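Local coordinates for protein octopine dehydrogenase (Pecten maximus, PDB 3C7A) that reduces the condensation product of L-arginine and pyruvate with NADH to D-octopine, and runs the reaction in reverse with NAD+, at residues A133-M138 / K172-T177; A79-D84 / A103-D108. All coordinates share one frame; numbering follows the deposited sequence.

Contact 1 of 2, residues A133-M138 / K172-T177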
loop_
_atom_site.group_PDB
_atom_site.type_symbol
_atom_site.label_atom_id
_atom_site.label_comp_id
_atom_site.label_asym_id
_atom_site.label_seq_id
_atom_site.Cartn_x
_atom_site.Cartn_y
_atom_site.Cartn_z
ATOM N N ALA A 133 -16.534 14.032 3.400
ATOM C CA ALA A 133 -15.082 13.836 3.512
ATOM C C ALA A 133 -14.345 14.961 4.257
ATOM O O ALA A 133 -13.187 14.794 4.650
ATOM C CB ALA A 133 -14.467 13.613 2.128
ATOM N N ALA A 134 -15.017 16.096 4.448
ATOM C CA ALA A 134 -14.451 17.227 5.189
ATOM C C ALA A 134 -14.732 17.154 6.698
ATOM O O ALA A 134 -14.163 17.924 7.479
ATOM C CB ALA A 134 -14.951 18.550 4.608
ATOM N N ALA A 135 -15.601 16.225 7.096
ATOM C CA ALA A 135 -15.954 16.031 8.505
ATOM C C ALA A 135 -15.127 14.932 9.188
ATOM O O ALA A 135 -14.706 15.097 10.336
ATOM C CB ALA A 135 -17.453 15.749 8.648
ATOM N N VAL A 136 -14.902 13.822 8.481
ATOM C CA VAL A 136 -14.131 12.676 9.004
ATOM C C VAL A 136 -12.607 12.894 8.945
ATOM O O VAL A 136 -12.145 13.928 8.455
ATOM C CB VAL A 136 -14.503 11.344 8.274
ATOM C CG1 VAL A 136 -15.982 11.017 8.453
ATOM C CG2 VAL A 136 -14.141 11.405 6.786
ATOM N N SER A 137 -11.843 11.918 9.450
ATOM C CA SER A 137 -10.370 11.912 9.367
ATOM C C SER A 137 -9.846 10.752 8.503
ATOM O O SER A 137 -10.486 9.699 8.425
ATOM C CB SER A 137 -9.749 11.837 10.767
ATOM O OG SER A 137 -9.996 13.015 11.519
ATOM N N MET A 138 -8.682 10.946 7.872
ATOM C CA MET A 138 -8.071 9.939 6.981
ATOM C C MET A 138 -6.626 9.571 7.402
ATOM O O MET A 138 -5.760 10.447 7.487
ATOM C CB MET A 138 -8.115 10.418 5.511
ATOM C CG MET A 138 -9.531 10.589 4.917
ATOM S SD MET A 138 -9.630 11.327 3.253
ATOM C CE MET A 138 -9.391 13.067 3.618
ATOM N N LYS A 172 -6.747 15.758 9.408
ATOM C CA LYS A 172 -7.818 16.013 10.381
ATOM C C LYS A 172 -8.979 16.828 9.803
ATOM O O LYS A 172 -8.763 17.797 9.071
ATOM C CB LYS A 172 -7.256 16.732 11.613
ATOM C CG LYS A 172 -6.403 15.860 12.532
ATOM C CD LYS A 172 -5.394 16.690 13.330
ATOM C CE LYS A 172 -6.046 17.508 14.440
ATOM N NZ LYS A 172 -6.451 16.668 15.601
ATOM N N GLY A 173 -10.205 16.433 10.151
ATOM C CA GLY A 173 -11.422 17.149 9.743
ATOM C C GLY A 173 -12.025 18.001 10.851
ATOM O O GLY A 173 -11.368 18.267 11.863
ATOM N N THR A 174 -13.279 18.421 10.665
ATOM C CA THR A 174 -13.956 19.322 11.614
ATOM C C THR A 174 -14.563 18.625 12.841
ATOM O O THR A 174 -14.867 19.284 13.842
ATOM C CB THR A 174 -15.051 20.194 10.928
ATOM O OG1 THR A 174 -16.019 19.354 10.284
ATOM C CG2 THR A 174 -14.435 21.146 9.905
ATOM N N ALA A 175 -14.738 17.304 12.765
ATOM C CA ALA A 175 -15.333 16.534 13.867
ATOM C C ALA A 175 -14.290 15.886 14.781
ATOM O O ALA A 175 -13.223 15.468 14.328
ATOM C CB ALA A 175 -16.300 15.482 13.325
ATOM N N LYS A 176 -14.620 15.807 16.069
ATOM C CA LYS A 176 -13.761 15.188 17.080
ATOM C C LYS A 176 -13.915 13.663 17.060
ATOM O O LYS A 176 -15.038 13.151 17.102
ATOM C CB LYS A 176 -14.123 15.739 18.463
ATOM C CG LYS A 176 -13.055 15.551 19.534
ATOM C CD LYS A 176 -13.614 15.793 20.941
ATOM C CE LYS A 176 -13.961 17.259 21.190
ATOM N NZ LYS A 176 -14.524 17.469 22.556
ATOM N N THR A 177 -12.789 12.949 16.997
ATOM C CA THR A 177 -12.783 11.475 16.975
ATOM C C THR A 177 -12.060 10.893 18.199
ATOM O O THR A 177 -11.531 11.640 19.026
ATOM C CB THR A 177 -12.118 10.906 15.679
ATOM O OG1 THR A 177 -10.690 11.005 15.771
ATOM C CG2 THR A 177 -12.600 11.637 14.427
HETATM O O HOH W 1 -12.402 14.607 11.892
HETATM O O HOH W 2 -8.702 12.931 14.363
#
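The flat group at the heart of this contact is the carbonyl of Ala135, and residues 173-175 wrap around it. Gly173 CA stands over one face at the oxygen, 3.9 Å from Ala135 O, while Ala175 CB approaches from the other side of the plane, 3.4 Å from the same atom. At the edge, in the carbonyl plane and on a lone pair, Ala175 N donates to Ala135 O (3.3 Å, C=O...N angle 141°). A water also donates to Ala135 O, from the Val136 side of the group, so two donors grip this one oxygen. The same water donates to Ala175 O and accepts a hydrogen bond from Ser137 OG at 2.9 Å, with a weak bond from Gly173 N. Ser137 OG is placed to reach it by a chi1 of -67°, which sets the oxygen beside its own backbone N. A second water donates to both Ser137 OG and Thr177 OG1, linking the two hydroxyls, whereas Thr177 CG2 merely brushes Ser137 OG at 4.1 Å. Gly173 gains its closeness by lacking a side chain: its CA makes a CH...O contact of 3.5 Å with Val136 O, and a CB would run into the carbonyl oxygens of Val136 and Ala135. A weak bond from Thr174 N to Ala134 O closes the outer end. The contact thus joins the entry into strand 137-141 to the loop between strand 156-171 and helix 180-188; Ser137 pairs with Ile112 of strand 111-114, Met138 with Ile171, and Val136 packs on Ile112.

Contact 2 of 2, residues A79-D84 / A103-D108; sequences AISGAD and APYVQD. With EDO (1,2-ethanediol), chain D.
Two loops of a Rossmann-type nucleotide-binding fold, each leading into a parallel strand, meet where the type II turn Ile80-Ala83 faces Tyr105-Gln107. The first follows helix 76-80 and enters strand 85-88; the second follows helix 95-102 and enters strand 111-114. Gly82 takes the third position of the turn with a phi of 87°, where a side chain would press on the carbonyl oxygen of Ser81, and Ala83 N closes the turn on Ile80 O. Across the contact, Ile80 CG2, anti to its backbone N, packs 4.0 Å from Tyr105 CB and 4.3 Å from Val106 CB. Ser81 OG lies near Tyr105 CB, but its hydrogen bond is with Glu77 O in the preceding helix.

The direct polar link comes from Gln107, whose side chain runs out extended beyond CG to the far end of the turn. NE2 donates to Ala83 O at 3.1 Å in a nearly straight bond (173°), with the oxygen in the plane of the amide although the nitrogen stands well above the carbonyl plane. An alanine at Gln107 would probably leave Ala83 O without this donor and the Ala83 end of the turn more loosely joined to the second loop. Waters fill in the rest: one donates to Ile80 O and Ala83 O while accepting from Gln107 N, and another accepts from Gly82 N (2.9 Å) and donates to Tyr105 O. The chemistry implies a small apolar patch of Ile80 against Tyr105 and Val106, with backbone groups of the two loops linked by one amide and shared waters, and no charge pair between them.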
loop_
_atom_site.group_PDB
_atom_site.type_symbol
_atom_site.label_atom_id
_atom_site.label_comp_id
_atom_site.label_asym_id
_atom_site.label_seq_id
_atom_site.Cartn_x
_atom_site.Cartn_y
_atom_site.Cartn_z
ATOM N N ALA A 79 -23.170 -3.577 9.365
ATOM C CA ALA A 79 -21.737 -3.486 9.671
ATOM C C ALA A 79 -21.209 -2.071 9.953
ATOM O O ALA A 79 -20.357 -1.894 10.831
ATOM C CB ALA A 79 -20.918 -4.145 8.562
ATOM N N ILE A 80 -21.707 -1.081 9.213
ATOM C CA ILE A 80 -21.170 0.289 9.260
ATOM C C ILE A 80 -21.871 1.215 10.271
ATOM O O ILE A 80 -21.230 2.106 10.840
ATOM C CB ILE A 80 -21.150 0.949 7.838
ATOM C CG1 ILE A 80 -20.282 0.140 6.857
ATOM C CG2 ILE A 80 -20.701 2.422 7.894
ATOM C CD1 ILE A 80 -18.766 0.195 7.108
ATOM N N SER A 81 -23.170 1.009 10.491
ATOM C CA SER A 81 -23.964 1.894 11.360
ATOM C C SER A 81 -23.481 1.927 12.813
ATOM O O SER A 81 -23.484 0.902 13.502
ATOM C CB SER A 81 -25.456 1.534 11.302
ATOM O OG SER A 81 -25.996 1.796 10.019
ATOM N N GLY A 82 -23.059 3.110 13.259
ATOM C CA GLY A 82 -22.607 3.321 14.640
ATOM C C GLY A 82 -21.135 3.046 14.923
ATOM O O GLY A 82 -20.698 3.124 16.074
ATOM N N ALA A 83 -20.368 2.733 13.878
ATOM C CA ALA A 83 -18.950 2.379 14.027
ATOM C C ALA A 83 -18.048 3.588 14.305
ATOM O O ALA A 83 -18.225 4.655 13.713
ATOM C CB ALA A 83 -18.462 1.621 12.796
ATOM N N ASP A 84 -17.082 3.399 15.205
ATOM C CA ASP A 84 -16.112 4.439 15.573
ATOM C C ASP A 84 -14.849 4.418 14.695
ATOM O O ASP A 84 -14.221 5.460 14.482
ATOM C CB ASP A 84 -15.716 4.311 17.054
ATOM C CG ASP A 84 -16.896 4.490 18.007
ATOM O OD1 ASP A 84 -17.578 5.538 17.943
ATOM O OD2 ASP A 84 -17.130 3.585 18.839
ATOM N N ALA A 103 -21.051 4.775 2.007
ATOM C CA ALA A 103 -21.431 6.194 1.894
ATOM C C ALA A 103 -22.702 6.643 2.651
ATOM O O ALA A 103 -22.656 7.654 3.355
ATOM C CB ALA A 103 -21.487 6.628 0.419
ATOM N N PRO A 104 -23.832 5.909 2.509
ATOM C CA PRO A 104 -25.058 6.383 3.166
ATOM C C PRO A 104 -25.178 6.084 4.670
ATOM O O PRO A 104 -26.156 6.509 5.292
ATOM C CB PRO A 104 -26.180 5.654 2.398
ATOM C CG PRO A 104 -25.501 4.824 1.333
ATOM C CD PRO A 104 -24.081 4.668 1.755
ATOM N N TYR A 105 -24.203 5.384 5.248
ATOM C CA TYR A 105 -24.317 4.908 6.636
ATOM C C TYR A 105 -23.236 5.403 7.618
ATOM O O TYR A 105 -23.388 5.245 8.832
ATOM C CB TYR A 105 -24.408 3.371 6.671
ATOM C CG TYR A 105 -25.494 2.792 5.780
ATOM C CD1 TYR A 105 -26.841 2.877 6.142
ATOM C CD2 TYR A 105 -25.173 2.160 4.577
ATOM C CE1 TYR A 105 -27.842 2.349 5.326
ATOM C CE2 TYR A 105 -26.166 1.627 3.753
ATOM C CZ TYR A 105 -27.498 1.727 4.135
ATOM O OH TYR A 105 -28.487 1.205 3.328
ATOM N N VAL A 106 -22.166 6.004 7.100
ATOM C CA VAL A 106 -21.026 6.438 7.929
ATOM C C VAL A 106 -21.299 7.755 8.689
ATOM O O VAL A 106 -21.825 8.713 8.113
ATOM C CB VAL A 106 -19.704 6.504 7.087
ATOM C CG1 VAL A 106 -19.799 7.543 5.966
ATOM C CG2 VAL A 106 -18.484 6.758 7.973
ATOM N N GLN A 107 -20.940 7.790 9.977
ATOM C CA GLN A 107 -21.187 8.967 10.831
ATOM C C GLN A 107 -20.075 10.031 10.767
ATOM O O GLN A 107 -18.939 9.732 10.386
ATOM C CB GLN A 107 -21.495 8.560 12.287
ATOM C CG GLN A 107 -20.321 7.985 13.094
ATOM C CD GLN A 107 -20.659 7.765 14.571
ATOM O OE1 GLN A 107 -21.398 8.543 15.177
ATOM N NE2 GLN A 107 -20.105 6.706 15.154
ATOM N N ASP A 108 -20.419 11.264 11.149
ATOM C CA ASP A 108 -19.501 12.413 11.100
ATOM C C ASP A 108 -18.176 12.219 11.856
ATOM O O ASP A 108 -17.128 12.684 11.401
ATOM C CB ASP A 108 -20.198 13.689 11.604
ATOM C CG ASP A 108 -21.063 14.370 10.537
ATOM O OD1 ASP A 108 -21.209 13.834 9.416
ATOM O OD2 ASP A 108 -21.604 15.460 10.828
HETATM C C1 EDO D . -24.374 11.025 10.336
HETATM O O1 EDO D . -25.753 10.821 10.006
HETATM C C2 EDO D . -24.206 12.365 11.043
HETATM O O2 EDO D . -23.561 12.160 12.304
HETATM O O HOH W 3 -19.963 5.020 11.190
HETATM O O HOH W 4 -23.688 5.615 11.847
HETATM O O HOH W 5 -20.326 6.440 18.541
#

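In the fold
Both segments of contact 2 precede those of contact 1 in the sequence, and the centres of the two contacts lie about 13 Å apart. Both belong to the nucleotide-binding part and are tied together by one mixed sheet: 85-88 pairs with 111-114, which pairs in turn with 137-141, and that strand runs antiparallel to 156-171. The end of 103-108 carries contact 2 up to contact 1: Asp108 O packs against Ala175 CB at 3.5 Å and Gln107 O lies near Val136 CG1. Together they illustrate how loops attached to neighbouring strands pack side by side at one end of those strands, away from the annotated substrate and NADH sites.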